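Local coordinates for protein farnesyltransferase, putative (PDB 3WCA) that probably catalyses the condensation of two farnesyl diphosphate molecules to squalene, the first step from farnesyl diphosphate towards lanosterol, at residues A[68-73]-A[100-105]; A[152-157]-A[224-229]; A[204-209]-A[220-225]; A[286-291]-A[331-336]; A[295-300]-A[337-342]. The protein carries 1 engineered substitution. All blocks are in the same frame, centred on the assembly; numbering follows the deposited sequence.

Interaction 1. Residues A[68-73]-A[100-105]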
# COMPACT_ATOMS: atom_id res chain seq x y z
N ASP A 68 9.71 7.48 3.70
CA ASP A 68 8.47 7.63 4.44
C ASP A 68 8.72 8.24 5.81
O ASP A 68 7.95 9.07 6.28
CB ASP A 68 7.77 6.29 4.59
CG ASP A 68 6.44 6.42 5.27
OD1 ASP A 68 5.52 7.01 4.66
OD2 ASP A 68 6.30 5.95 6.42
N THR A 69 9.79 7.80 6.45
CA THR A 69 10.14 8.29 7.78
C THR A 69 10.42 9.80 7.77
O THR A 69 10.09 10.51 8.72
CB THR A 69 11.35 7.51 8.33
OG1 THR A 69 10.98 6.14 8.49
CG2 THR A 69 11.78 8.06 9.68
N VAL A 70 11.03 10.29 6.69
CA VAL A 70 11.30 11.72 6.60
C VAL A 70 9.99 12.47 6.32
O VAL A 70 9.68 13.48 6.97
CB VAL A 70 12.32 12.03 5.47
CG1 VAL A 70 12.48 13.55 5.32
CG2 VAL A 70 13.66 11.40 5.80
N GLU A 71 9.21 11.97 5.38
CA GLU A 71 7.94 12.59 5.03
C GLU A 71 6.96 12.68 6.20
O GLU A 71 6.24 13.67 6.34
CB GLU A 71 7.27 11.83 3.88
CG GLU A 71 5.84 12.28 3.59
CD GLU A 71 5.07 11.27 2.75
OE1 GLU A 71 5.18 10.06 3.03
OE2 GLU A 71 4.35 11.70 1.83
N ASP A 72 6.94 11.65 7.05
CA ASP A 72 6.01 11.61 8.17
C ASP A 72 6.43 12.28 9.47
O ASP A 72 5.60 12.47 10.36
CB ASP A 72 5.60 10.16 8.47
CG ASP A 72 4.77 9.55 7.35
OD1 ASP A 72 3.90 10.27 6.81
OD2 ASP A 72 4.97 8.36 7.02
N ASP A 73 7.71 12.63 9.62
CA ASP A 73 8.12 13.28 10.85
C ASP A 73 7.61 14.71 10.82
O ASP A 73 8.14 15.56 10.11
CB ASP A 73 9.64 13.29 10.99
CG ASP A 73 10.08 13.75 12.37
OD1 ASP A 73 9.26 14.38 13.07
OD2 ASP A 73 11.24 13.48 12.76
N SER A 100 20.69 11.55 11.52
CA SER A 100 20.58 11.42 12.97
C SER A 100 19.35 11.88 13.74
O SER A 100 18.98 11.23 14.72
CB SER A 100 21.82 12.05 13.62
OG SER A 100 22.99 11.34 13.28
N GLY A 101 18.72 12.98 13.36
CA GLY A 101 17.57 13.43 14.13
C GLY A 101 16.19 13.34 13.50
O GLY A 101 15.41 14.29 13.55
N VAL A 102 15.87 12.19 12.94
CA VAL A 102 14.58 12.04 12.30
C VAL A 102 13.91 10.70 12.59
O VAL A 102 14.56 9.66 12.62
CB VAL A 102 14.74 12.20 10.77
CG1 VAL A 102 13.38 12.17 10.10
CG2 VAL A 102 15.47 13.50 10.47
N GLY A 103 12.60 10.75 12.83
CA GLY A 103 11.84 9.54 13.10
C GLY A 103 11.73 9.10 14.54
O GLY A 103 12.42 9.61 15.43
N VAL A 104 10.83 8.15 14.77
CA VAL A 104 10.60 7.59 16.10
C VAL A 104 10.91 6.09 16.11
O VAL A 104 10.77 5.42 15.09
CB VAL A 104 9.12 7.80 16.54
CG1 VAL A 104 8.18 7.10 15.57
CG2 VAL A 104 8.91 7.28 17.95
N GLY A 105 11.34 5.58 17.26
CA GLY A 105 11.63 4.17 17.39
C GLY A 105 12.62 3.61 16.38
O GLY A 105 13.59 4.27 16.01
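D73 OD2 accepts the backbone N-H of G103 at 3.1 Å, in an almost straight bond of 178°. The donor arrives from above the carboxylate plane, 39° out of it. With CG anti to the backbone N (chi1 -170°), the D73 carboxylate extends from the helix end to the loop. Its other oxygen, OD1, is held by S75 OG. The carboxylate is therefore tied down at both oxygens.

The V102 side chain runs obliquely across D73. Its CG1 methyl does the touching. It sits 3.7 Å from D73 OD2 and 3.9 Å from the carbonyl O of T69, and it also reaches V70 CG2 at 4.4 Å.

T69 turns its methyl, not its hydroxyl, to the loop. CG2 packs directly on the bare CA of G103 at 3.7 Å, while OG1 bonds back to R65 O.

The contact thus fixes the loop before helix 105-112 against the C-terminal end of helix 51-72. The same helical turn presents D68, E71 and D72, which form a magnesium site. They are the acidic residues of an aspartate-rich motif of the squalene/phytoene synthase family.

Interaction 2. Residues A[152-157]-A[224-229]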
# COMPACT_ATOMS: atom_id res chain seq x y z
N GLU A 152 -7.12 17.44 -2.40
CA GLU A 152 -8.46 17.98 -2.59
C GLU A 152 -9.33 17.14 -3.51
O GLU A 152 -10.48 16.82 -3.18
CB GLU A 152 -8.36 19.41 -3.13
CG GLU A 152 -7.60 20.39 -2.23
CD GLU A 152 -8.22 20.54 -0.85
OE1 GLU A 152 -9.46 20.67 -0.75
OE2 GLU A 152 -7.47 20.55 0.15
N THR A 153 -8.79 16.78 -4.67
CA THR A 153 -9.54 16.02 -5.66
C THR A 153 -9.28 14.52 -5.67
O THR A 153 -8.34 14.03 -5.03
CB THR A 153 -9.22 16.53 -7.07
OG1 THR A 153 -7.82 16.30 -7.33
CG2 THR A 153 -9.53 18.05 -7.20
N LYS A 154 -10.12 13.80 -6.41
CA LYS A 154 -9.99 12.36 -6.55
C LYS A 154 -8.73 12.12 -7.36
O LYS A 154 -8.04 11.11 -7.17
CB LYS A 154 -11.21 11.80 -7.30
CG LYS A 154 -12.51 12.09 -6.59
CD LYS A 154 -13.71 11.53 -7.33
CE LYS A 154 -13.78 10.02 -7.28
NZ LYS A 154 -15.09 9.55 -7.83
N ALA A 155 -8.43 13.06 -8.25
CA ALA A 155 -7.24 13.00 -9.08
C ALA A 155 -6.04 13.11 -8.14
O ALA A 155 -5.05 12.39 -8.30
CB ALA A 155 -7.23 14.16 -10.08
N ASP A 156 -6.13 14.03 -7.18
CA ASP A 156 -5.07 14.21 -6.19
C ASP A 156 -4.91 12.90 -5.41
O ASP A 156 -3.80 12.41 -5.23
CB ASP A 156 -5.43 15.32 -5.19
CG ASP A 156 -5.34 16.73 -5.78
OD1 ASP A 156 -5.90 17.65 -5.14
OD2 ASP A 156 -4.72 16.94 -6.84
N TYR A 157 -6.03 12.36 -4.94
CA TYR A 157 -6.05 11.11 -4.16
C TYR A 157 -5.31 10.02 -4.94
O TYR A 157 -4.35 9.43 -4.44
CB TYR A 157 -7.51 10.71 -3.90
CG TYR A 157 -7.76 9.45 -3.08
CD1 TYR A 157 -7.02 9.17 -1.92
CD2 TYR A 157 -8.81 8.60 -3.40
CE1 TYR A 157 -7.35 8.07 -1.10
CE2 TYR A 157 -9.14 7.50 -2.60
CZ TYR A 157 -8.41 7.25 -1.45
OH TYR A 157 -8.78 6.18 -0.65
N ARG A 224 -11.29 15.69 -0.50
CA ARG A 224 -12.40 16.61 -0.29
C ARG A 224 -13.48 16.36 -1.35
O ARG A 224 -14.67 16.33 -1.04
CB ARG A 224 -11.91 18.06 -0.39
CG ARG A 224 -13.01 19.11 -0.35
CD ARG A 224 -12.44 20.51 -0.57
NE ARG A 224 -11.61 20.93 0.55
CZ ARG A 224 -12.09 21.39 1.70
NH1 ARG A 224 -13.40 21.51 1.87
NH2 ARG A 224 -11.26 21.73 2.68
N GLU A 225 -13.06 16.16 -2.59
CA GLU A 225 -14.01 15.92 -3.66
C GLU A 225 -15.03 14.86 -3.27
O GLU A 225 -16.17 14.90 -3.71
CB GLU A 225 -13.30 15.49 -4.95
CG GLU A 225 -14.21 15.51 -6.16
CD GLU A 225 -13.56 14.99 -7.43
OE1 GLU A 225 -12.34 15.21 -7.61
OE2 GLU A 225 -14.26 14.38 -8.26
N ILE A 226 -14.62 13.91 -2.43
CA ILE A 226 -15.55 12.86 -2.02
C ILE A 226 -16.27 13.18 -0.70
O ILE A 226 -17.49 13.04 -0.62
CB ILE A 226 -14.83 11.47 -1.91
CG1 ILE A 226 -14.44 10.99 -3.30
CG2 ILE A 226 -15.73 10.45 -1.22
CD1 ILE A 226 -13.79 9.61 -3.34
N TRP A 227 -15.54 13.63 0.31
CA TRP A 227 -16.21 13.90 1.57
C TRP A 227 -17.07 15.17 1.66
O TRP A 227 -17.97 15.24 2.50
CB TRP A 227 -15.23 13.86 2.75
CG TRP A 227 -14.06 14.81 2.74
CD1 TRP A 227 -12.76 14.50 2.47
CD2 TRP A 227 -14.06 16.19 3.14
NE1 TRP A 227 -11.95 15.59 2.70
CE2 TRP A 227 -12.73 16.64 3.10
CE3 TRP A 227 -15.07 17.09 3.53
CZ2 TRP A 227 -12.36 17.95 3.45
CZ3 TRP A 227 -14.71 18.39 3.87
CH2 TRP A 227 -13.36 18.81 3.83
N GLU A 228 -16.82 16.16 0.80
CA GLU A 228 -17.60 17.40 0.87
C GLU A 228 -19.07 17.22 0.48
O GLU A 228 -19.87 18.14 0.59
CB GLU A 228 -16.95 18.50 0.03
CG GLU A 228 -17.13 18.39 -1.47
CD GLU A 228 -16.42 19.53 -2.20
OE1 GLU A 228 -16.34 20.64 -1.63
OE2 GLU A 228 -15.94 19.32 -3.33
N LYS A 229 -19.41 16.01 0.04
CA LYS A 229 -20.76 15.67 -0.36
C LYS A 229 -21.57 15.18 0.85
O LYS A 229 -22.78 14.99 0.76
CB LYS A 229 -20.75 14.54 -1.40
CG LYS A 229 -19.97 14.82 -2.67
CD LYS A 229 -20.17 13.66 -3.65
CE LYS A 229 -19.55 13.94 -5.02
NZ LYS A 229 -18.06 14.06 -4.97
O HOH W 1 -10.85 14.54 -9.59
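E152 and R224 run alongside each other, their charged ends leading in one direction. Their carboxylate and guanidinium planes are nearly coplanar, 17° apart. E152 OE1 meets R224 NE at 2.5 Å in a short, bent salt bridge, in the guanidinium plane but with an N-H angle of 140°. R224 bends at chi3 (-68°), which turns its guanidinium towards E152. W227 CH2 lies over one face of that group, toward its rim.

The tight part is made by backbone atoms and E225. E225 N donates to E152 O at 2.7 Å, in line with the carbonyl bond. The extended E225 side chain then returns the bond: its OE1 accepts K154 N at 2.9 Å, from above the carboxylate plane. K154 crosses E225 at about a right angle, with CD 3.0 Å from OE2.

T153 and D156 form a capping box. T153 OG1 accepts D156 N, and D156 OD1 accepts T153 N. OD1 also takes E152 N, and R149 holds OD2.

On the looser side one water bridges E225 OE1 and A155 N. K154 NZ stays 4.9 Å from E225 OE2, although K154 CE still packs on I226 CD1 at 4.0 Å.

This surface contact joins the start of helix 154-179 to the short helix 224-227. Helix 243-258 lies alongside, touched by K154, Y157 and W227.

Interaction 3. Residues A[204-209]-A[220-225]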
# COMPACT_ATOMS: atom_id res chain seq x y z
N ASN A 204 -6.00 0.73 3.18
CA ASN A 204 -5.41 1.14 4.45
C ASN A 204 -5.86 2.54 4.82
O ASN A 204 -6.18 2.80 5.96
CB ASN A 204 -3.88 1.07 4.40
CG ASN A 204 -3.36 -0.37 4.32
OD1 ASN A 204 -4.09 -1.33 4.61
ND2 ASN A 204 -2.10 -0.52 3.95
N ILE A 205 -5.90 3.45 3.84
CA ILE A 205 -6.32 4.82 4.12
C ILE A 205 -7.76 4.83 4.67
O ILE A 205 -8.09 5.60 5.59
CB ILE A 205 -6.22 5.70 2.83
CG1 ILE A 205 -4.77 6.17 2.65
CG2 ILE A 205 -7.15 6.93 2.93
CD1 ILE A 205 -4.50 6.89 1.33
N ILE A 206 -8.60 3.96 4.12
CA ILE A 206 -9.97 3.85 4.57
C ILE A 206 -10.03 3.29 5.99
O ILE A 206 -10.71 3.85 6.86
CB ILE A 206 -10.79 2.92 3.65
CG1 ILE A 206 -10.97 3.58 2.28
CG2 ILE A 206 -12.14 2.61 4.28
CD1 ILE A 206 -11.67 2.69 1.26
N ARG A 207 -9.31 2.19 6.23
CA ARG A 207 -9.29 1.54 7.54
C ARG A 207 -8.71 2.42 8.64
O ARG A 207 -9.19 2.39 9.77
CB ARG A 207 -8.48 0.23 7.50
CG ARG A 207 -8.37 -0.49 8.88
CD ARG A 207 -7.11 -1.38 9.00
NE ARG A 207 -5.88 -0.62 8.76
CZ ARG A 207 -4.72 -1.16 8.39
NH1 ARG A 207 -4.62 -2.48 8.23
NH2 ARG A 207 -3.66 -0.39 8.14
N ASP A 208 -7.67 3.18 8.31
CA ASP A 208 -7.00 4.02 9.31
C ASP A 208 -7.52 5.44 9.49
O ASP A 208 -6.85 6.27 10.10
CB ASP A 208 -5.49 4.08 9.00
CG ASP A 208 -4.83 2.71 9.02
OD1 ASP A 208 -5.34 1.81 9.71
OD2 ASP A 208 -3.78 2.54 8.35
N PHE A 209 -8.70 5.74 8.96
CA PHE A 209 -9.26 7.08 9.09
C PHE A 209 -9.20 7.67 10.50
O PHE A 209 -8.64 8.74 10.70
CB PHE A 209 -10.72 7.11 8.63
CG PHE A 209 -11.40 8.44 8.85
CD1 PHE A 209 -11.24 9.48 7.94
CD2 PHE A 209 -12.17 8.66 9.99
CE1 PHE A 209 -11.83 10.71 8.17
CE2 PHE A 209 -12.76 9.91 10.22
CZ PHE A 209 -12.59 10.92 9.31
N VAL A 220 -4.89 13.65 7.11
CA VAL A 220 -6.08 13.43 6.29
C VAL A 220 -5.73 13.05 4.87
O VAL A 220 -4.93 13.73 4.21
CB VAL A 220 -6.98 14.68 6.25
CG1 VAL A 220 -8.08 14.50 5.21
CG2 VAL A 220 -7.59 14.93 7.62
N PHE A 221 -6.34 11.97 4.39
CA PHE A 221 -6.09 11.48 3.04
C PHE A 221 -7.36 11.41 2.21
O PHE A 221 -7.31 11.55 0.99
CB PHE A 221 -5.42 10.11 3.11
CG PHE A 221 -4.10 10.13 3.81
CD1 PHE A 221 -2.96 10.63 3.18
CD2 PHE A 221 -3.99 9.69 5.13
CE1 PHE A 221 -1.73 10.70 3.84
CE2 PHE A 221 -2.76 9.75 5.81
CZ PHE A 221 -1.63 10.26 5.16
N TRP A 222 -8.50 11.17 2.85
CA TRP A 222 -9.75 11.10 2.11
C TRP A 222 -9.85 12.42 1.32
O TRP A 222 -9.66 13.50 1.88
CB TRP A 222 -10.92 10.95 3.09
CG TRP A 222 -10.98 9.60 3.77
CD1 TRP A 222 -9.94 8.73 3.98
CD2 TRP A 222 -12.14 8.98 4.34
NE1 TRP A 222 -10.38 7.61 4.65
CE2 TRP A 222 -11.73 7.74 4.89
CE3 TRP A 222 -13.49 9.35 4.45
CZ2 TRP A 222 -12.62 6.86 5.53
CZ3 TRP A 222 -14.38 8.48 5.09
CH2 TRP A 222 -13.93 7.25 5.62
N PRO A 223 -10.14 12.33 0.01
CA PRO A 223 -10.25 13.53 -0.84
C PRO A 223 -11.49 14.38 -0.59
O PRO A 223 -12.61 13.86 -0.49
CB PRO A 223 -10.22 12.95 -2.24
CG PRO A 223 -10.98 11.67 -2.05
CD PRO A 223 -10.38 11.12 -0.78
N ARG A 224 -11.29 15.69 -0.50
CA ARG A 224 -12.40 16.61 -0.29
C ARG A 224 -13.48 16.36 -1.35
O ARG A 224 -14.67 16.33 -1.04
CB ARG A 224 -11.91 18.06 -0.39
CG ARG A 224 -13.01 19.11 -0.35
CD ARG A 224 -12.44 20.51 -0.57
NE ARG A 224 -11.61 20.93 0.55
CZ ARG A 224 -12.09 21.39 1.70
NH1 ARG A 224 -13.40 21.51 1.87
NH2 ARG A 224 -11.26 21.73 2.68
N GLU A 225 -13.06 16.16 -2.59
CA GLU A 225 -14.01 15.92 -3.66
C GLU A 225 -15.03 14.86 -3.27
O GLU A 225 -16.17 14.90 -3.71
CB GLU A 225 -13.30 15.49 -4.95
CG GLU A 225 -14.21 15.51 -6.16
CD GLU A 225 -13.56 14.99 -7.43
OE1 GLU A 225 -12.34 15.21 -7.61
OE2 GLU A 225 -14.26 14.38 -8.26
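The indole NE1 of W222 donates to the backbone O of I205 at 3.2 Å, in a fairly straight bond. The oxygen lies in the indole plane, but the donor stands well above the carbonyl plane, 55° out of it. This bond secures the indole nitrogen at the end of helix 191-207.

F209 covers one face of the indole. Its CD1 stands over the centre of that face, 3.5 Å from W222 CE2. The two side chains cross at about a right angle, but the ring planes meet at 44°, so the pair is oblique. CG of F209 is anti to the backbone N (chi1 175°), which carries its ring over W222.

This is buried packing in the all-helical fold of the squalene/phytoene synthases. It joins the C-terminal end of helix 191-207 to the loop leading into helix 224-227. The F221 side chain is about 5 Å from a bound magnesium ion, and N204 touches the farnesyl thiodiphosphate.

I205 touches both aromatic residues of the loop. Its CG2 lies 3.5 Å from W222 CD1 and 3.6 Å from F221 CB. I206 adds a looser touch, CG2 to W222 CZ2 at 4.5 Å. Beyond W222, helix 243-258 contributes C249 and M253.

Interaction 4. Residues A[286-291]-A[331-336]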
# COMPACT_ATOMS: atom_id res chain seq x y z
N MET A 286 -5.77 -9.94 1.60
CA MET A 286 -5.93 -9.33 2.92
C MET A 286 -6.65 -7.98 2.82
O MET A 286 -7.45 -7.63 3.68
CB MET A 286 -4.56 -9.09 3.55
CG MET A 286 -3.74 -10.33 3.66
SD MET A 286 -3.77 -10.86 5.33
CE MET A 286 -2.08 -10.40 5.74
N ALA A 287 -6.33 -7.23 1.78
CA ALA A 287 -6.94 -5.93 1.57
C ALA A 287 -8.43 -6.09 1.29
O ALA A 287 -9.25 -5.34 1.83
CB ALA A 287 -6.27 -5.21 0.39
N MET A 288 -8.79 -7.08 0.48
CA MET A 288 -10.19 -7.31 0.17
C MET A 288 -10.95 -7.77 1.42
O MET A 288 -12.12 -7.44 1.59
CB MET A 288 -10.35 -8.32 -0.96
CG MET A 288 -11.80 -8.52 -1.41
SD MET A 288 -12.57 -7.07 -2.23
CE MET A 288 -11.87 -7.26 -3.79
N ALA A 289 -10.28 -8.53 2.30
CA ALA A 289 -10.92 -8.99 3.53
C ALA A 289 -11.17 -7.77 4.43
O ALA A 289 -12.25 -7.63 5.02
CB ALA A 289 -10.05 -10.02 4.27
N THR A 290 -10.17 -6.90 4.54
CA THR A 290 -10.31 -5.70 5.35
C THR A 290 -11.43 -4.82 4.77
O THR A 290 -12.29 -4.33 5.50
CB THR A 290 -9.02 -4.89 5.35
OG1 THR A 290 -7.98 -5.66 5.96
CG2 THR A 290 -9.19 -3.59 6.12
N LEU A 291 -11.40 -4.63 3.46
CA LEU A 291 -12.38 -3.82 2.77
C LEU A 291 -13.80 -4.33 2.99
O LEU A 291 -14.73 -3.54 3.16
CB LEU A 291 -12.07 -3.78 1.27
CG LEU A 291 -12.84 -2.69 0.51
CD1 LEU A 291 -12.28 -1.31 0.92
CD2 LEU A 291 -12.73 -2.92 -0.99
N THR A 331 -15.22 -14.86 -2.39
CA THR A 331 -15.86 -15.01 -1.09
C THR A 331 -15.95 -13.70 -0.32
O THR A 331 -17.01 -13.35 0.20
CB THR A 331 -15.12 -16.02 -0.20
OG1 THR A 331 -15.24 -17.34 -0.74
CG2 THR A 331 -15.69 -16.01 1.21
N TYR A 332 -14.83 -12.98 -0.23
CA TYR A 332 -14.82 -11.71 0.48
C TYR A 332 -15.62 -10.66 -0.27
O TYR A 332 -16.31 -9.85 0.34
CB TYR A 332 -13.39 -11.25 0.71
CG TYR A 332 -12.72 -12.00 1.84
CD1 TYR A 332 -13.21 -11.91 3.14
CD2 TYR A 332 -11.63 -12.83 1.60
CE1 TYR A 332 -12.63 -12.63 4.18
CE2 TYR A 332 -11.04 -13.57 2.62
CZ TYR A 332 -11.54 -13.46 3.91
OH TYR A 332 -10.95 -14.18 4.93
N THR A 333 -15.53 -10.66 -1.59
CA THR A 333 -16.28 -9.70 -2.39
C THR A 333 -17.76 -9.92 -2.13
O THR A 333 -18.53 -8.96 -2.03
CB THR A 333 -16.01 -9.88 -3.89
OG1 THR A 333 -14.62 -9.69 -4.16
CG2 THR A 333 -16.85 -8.88 -4.69
N LEU A 334 -18.17 -11.18 -2.05
CA LEU A 334 -19.58 -11.50 -1.81
C LEU A 334 -20.01 -11.12 -0.39
O LEU A 334 -21.18 -10.84 -0.15
CB LEU A 334 -19.85 -12.99 -2.06
CG LEU A 334 -19.78 -13.52 -3.50
CD1 LEU A 334 -19.98 -15.03 -3.52
CD2 LEU A 334 -20.84 -12.84 -4.33
N ARG A 335 -19.06 -11.13 0.55
CA ARG A 335 -19.38 -10.75 1.93
C ARG A 335 -19.60 -9.25 2.01
O ARG A 335 -20.42 -8.77 2.80
CB ARG A 335 -18.25 -11.14 2.90
CG ARG A 335 -18.32 -12.55 3.45
CD ARG A 335 -19.63 -12.80 4.21
NE ARG A 335 -19.70 -12.09 5.49
CZ ARG A 335 -20.71 -12.18 6.35
NH1 ARG A 335 -21.75 -12.96 6.07
NH2 ARG A 335 -20.68 -11.52 7.50
N LEU A 336 -18.84 -8.51 1.21
CA LEU A 336 -18.94 -7.06 1.19
C LEU A 336 -20.35 -6.70 0.71
O LEU A 336 -21.07 -5.98 1.39
CB LEU A 336 -17.86 -6.48 0.26
CG LEU A 336 -17.60 -4.97 0.24
CD1 LEU A 336 -16.20 -4.67 -0.32
CD2 LEU A 336 -18.66 -4.29 -0.60
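Helices 286-291 and 331-336 run almost parallel here, with axes 8.8 Å apart at closest approach and a crossing angle of 16°. The nearest CA atoms belong to A289 and Y332, at 5.6 Å.

The small A289 lets the tyrosine ring lie flat against its helix. A289 CB sits over the centre of the Y332 ring, 3.7 Å from the centroid and 12° off the ring normal. This is a CH-pi contact over the face. Y332 CG is anti to its carbonyl carbon (chi1 -77°), which lays the ring beside A289.

M288 and Y332 pass one another with their chains running oppositely, M288 CG 3.8 Å from Y332 CB. Bends at chi2 and chi3 carry the methionine tail to T333, where CE packs 3.7 Å from OG1. That hydroxyl is bonded to L329 O in its own helix.

One turn further on, L291 and L336 cross. L336 CD1 is 3.9 Å from L291 CD2 and equally far from L291 O.

No hydrogen bond spans the two segments. F199 of helix 191-207 touches M288, while helix 347-362 packs on T333. The contact is apolar helix-helix packing within the all-alpha fold, joining helix 274-294 to helix 322-338 away from the magnesium and substrate sites.

Interaction 5. Residues A[295-300]-A[337-342]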
# COMPACT_ATOMS: atom_id res chain seq x y z
N PHE A 295 -16.53 -1.91 5.13
CA PHE A 295 -17.68 -1.44 4.39
C PHE A 295 -18.94 -1.36 5.26
O PHE A 295 -19.28 -2.30 5.95
CB PHE A 295 -17.95 -2.35 3.19
CG PHE A 295 -19.17 -1.96 2.41
CD1 PHE A 295 -19.26 -0.71 1.81
CD2 PHE A 295 -20.23 -2.85 2.26
CE1 PHE A 295 -20.40 -0.34 1.08
CE2 PHE A 295 -21.37 -2.51 1.53
CZ PHE A 295 -21.46 -1.24 0.94
N ASN A 296 -19.62 -0.21 5.20
CA ASN A 296 -20.86 -0.01 5.93
C ASN A 296 -20.69 -0.31 7.41
O ASN A 296 -21.64 -0.71 8.07
CB ASN A 296 -21.95 -0.90 5.32
CG ASN A 296 -23.36 -0.33 5.50
OD1 ASN A 296 -23.55 0.87 5.55
ND2 ASN A 296 -24.35 -1.21 5.57
N ASN A 297 -19.48 -0.11 7.93
CA ASN A 297 -19.18 -0.39 9.34
C ASN A 297 -18.88 0.90 10.09
O ASN A 297 -17.81 1.47 9.91
CB ASN A 297 -17.98 -1.33 9.44
CG ASN A 297 -17.70 -1.78 10.88
OD1 ASN A 297 -18.29 -1.27 11.83
ND2 ASN A 297 -16.79 -2.75 11.03
N LYS A 298 -19.79 1.34 10.94
CA LYS A 298 -19.56 2.59 11.65
C LYS A 298 -18.47 2.53 12.72
O LYS A 298 -18.05 3.56 13.25
CB LYS A 298 -20.89 3.12 12.24
CG LYS A 298 -21.13 2.87 13.70
CD LYS A 298 -21.64 1.48 13.96
CE LYS A 298 -22.08 1.35 15.41
NZ LYS A 298 -23.14 2.35 15.73
N ASP A 299 -17.98 1.33 13.02
CA ASP A 299 -16.92 1.16 14.01
C ASP A 299 -15.64 1.78 13.49
O ASP A 299 -14.74 2.12 14.25
CB ASP A 299 -16.68 -0.32 14.31
CG ASP A 299 -17.81 -0.95 15.12
OD1 ASP A 299 -18.52 -0.21 15.81
OD2 ASP A 299 -17.97 -2.20 15.07
N VAL A 300 -15.56 1.90 12.17
CA VAL A 300 -14.39 2.48 11.52
C VAL A 300 -14.09 3.88 12.05
O VAL A 300 -12.94 4.33 12.03
CB VAL A 300 -14.63 2.56 9.98
CG1 VAL A 300 -13.59 3.43 9.31
CG2 VAL A 300 -14.62 1.15 9.38
N ALA A 337 -20.73 -7.25 -0.44
CA ALA A 337 -22.04 -6.99 -1.03
C ALA A 337 -23.19 -7.38 -0.10
O ALA A 337 -24.19 -6.67 -0.01
CB ALA A 337 -22.17 -7.74 -2.34
N ALA A 338 -23.04 -8.50 0.59
CA ALA A 338 -24.09 -8.97 1.49
C ALA A 338 -24.35 -8.01 2.64
O ALA A 338 -25.45 -7.99 3.20
CB ALA A 338 -23.72 -10.35 2.04
N ARG A 339 -23.36 -7.20 2.98
CA ARG A 339 -23.49 -6.26 4.08
C ARG A 339 -24.24 -4.96 3.80
O ARG A 339 -24.22 -4.05 4.64
CB ARG A 339 -22.10 -5.91 4.64
CG ARG A 339 -21.40 -7.08 5.33
CD ARG A 339 -20.16 -6.61 6.06
NE ARG A 339 -20.44 -5.40 6.83
CZ ARG A 339 -19.64 -4.90 7.77
NH1 ARG A 339 -18.49 -5.50 8.07
NH2 ARG A 339 -19.99 -3.79 8.40
N MET A 340 -24.91 -4.84 2.65
CA MET A 340 -25.65 -3.61 2.36
C MET A 340 -27.13 -3.83 2.08
O MET A 340 -27.59 -4.96 1.97
CB MET A 340 -25.01 -2.85 1.19
CG MET A 340 -25.42 -3.35 -0.18
SD MET A 340 -24.77 -2.30 -1.50
CE MET A 340 -24.45 -3.52 -2.80
N ASN A 341 -27.87 -2.72 1.98
CA ASN A 341 -29.31 -2.73 1.71
C ASN A 341 -29.68 -1.83 0.53
O ASN A 341 -28.89 -0.98 0.11
CB ASN A 341 -30.09 -2.28 2.95
CG ASN A 341 -30.62 -3.44 3.76
OD1 ASN A 341 -31.35 -4.28 3.25
ND2 ASN A 341 -30.26 -3.47 5.04
N ALA A 342 -30.90 -2.00 0.03
CA ALA A 342 -31.39 -1.20 -1.08
C ALA A 342 -31.64 0.23 -0.60
O ALA A 342 -31.82 1.15 -1.41
CB ALA A 342 -32.68 -1.80 -1.63
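The R339 guanidinium lies with one face against the carbonyl O of F295, and the two do not hydrogen-bond. R339 NH2 comes within 3.0 Å of F295 O, but the angle is poor. A bend at chi3 (46°) brings the group over this loop. N297 CB is 3.3 Å from the same NH2, and the N297 amide is turned 49° from the guanidinium plane. R339 NH1 makes a weak hydrogen bond to L293 O.

The sound polar bond runs the other way. N296 ND2 donates to the backbone O of R339 at 3.0 Å, in the carbonyl plane, with an N-H angle of 154°. N296 OD1 is bonded to N251 ND2, so both ends of this amide have partners.

F295 meets M340 at its ring edge. M340 CB is 3.7 Å from F295 CE2 and lies near the ring plane. Within the same loop, N296 CB sits over one face of the F295 ring.

N297 OD1 accepts D299 N at 2.9 Å, and N297 ND2 bonds to L293 O.

The contact joins the loop after helix 274-294 to the residues that follow helix 322-338, at the protein surface. Its local motif is the Asx turn at N297, which leads into a short 3-10 segment.

From the N terminus, interaction 1 comes first. It closes the excursion through helix 78-84 that runs from helix 51-72 to the loop before helix 105-112, beside the magnesium site. Interactions 2 and 3 follow, sharing R224 and E225. Interaction 3 is the shorter closure; both end on the same stretch, 220-229. Together they bring helices 154-179 and 191-207 to the short helix 224-227. Interactions 4 and 5 come last, and their segments alternate along the chain. They pair successive parts of 286-300 and 331-342, and L336 O touches F295 CD2 between them. I206 packs on L291 of interaction 4 and V300 of interaction 5, which links interaction 3 to helix 274-294 and the loop after it.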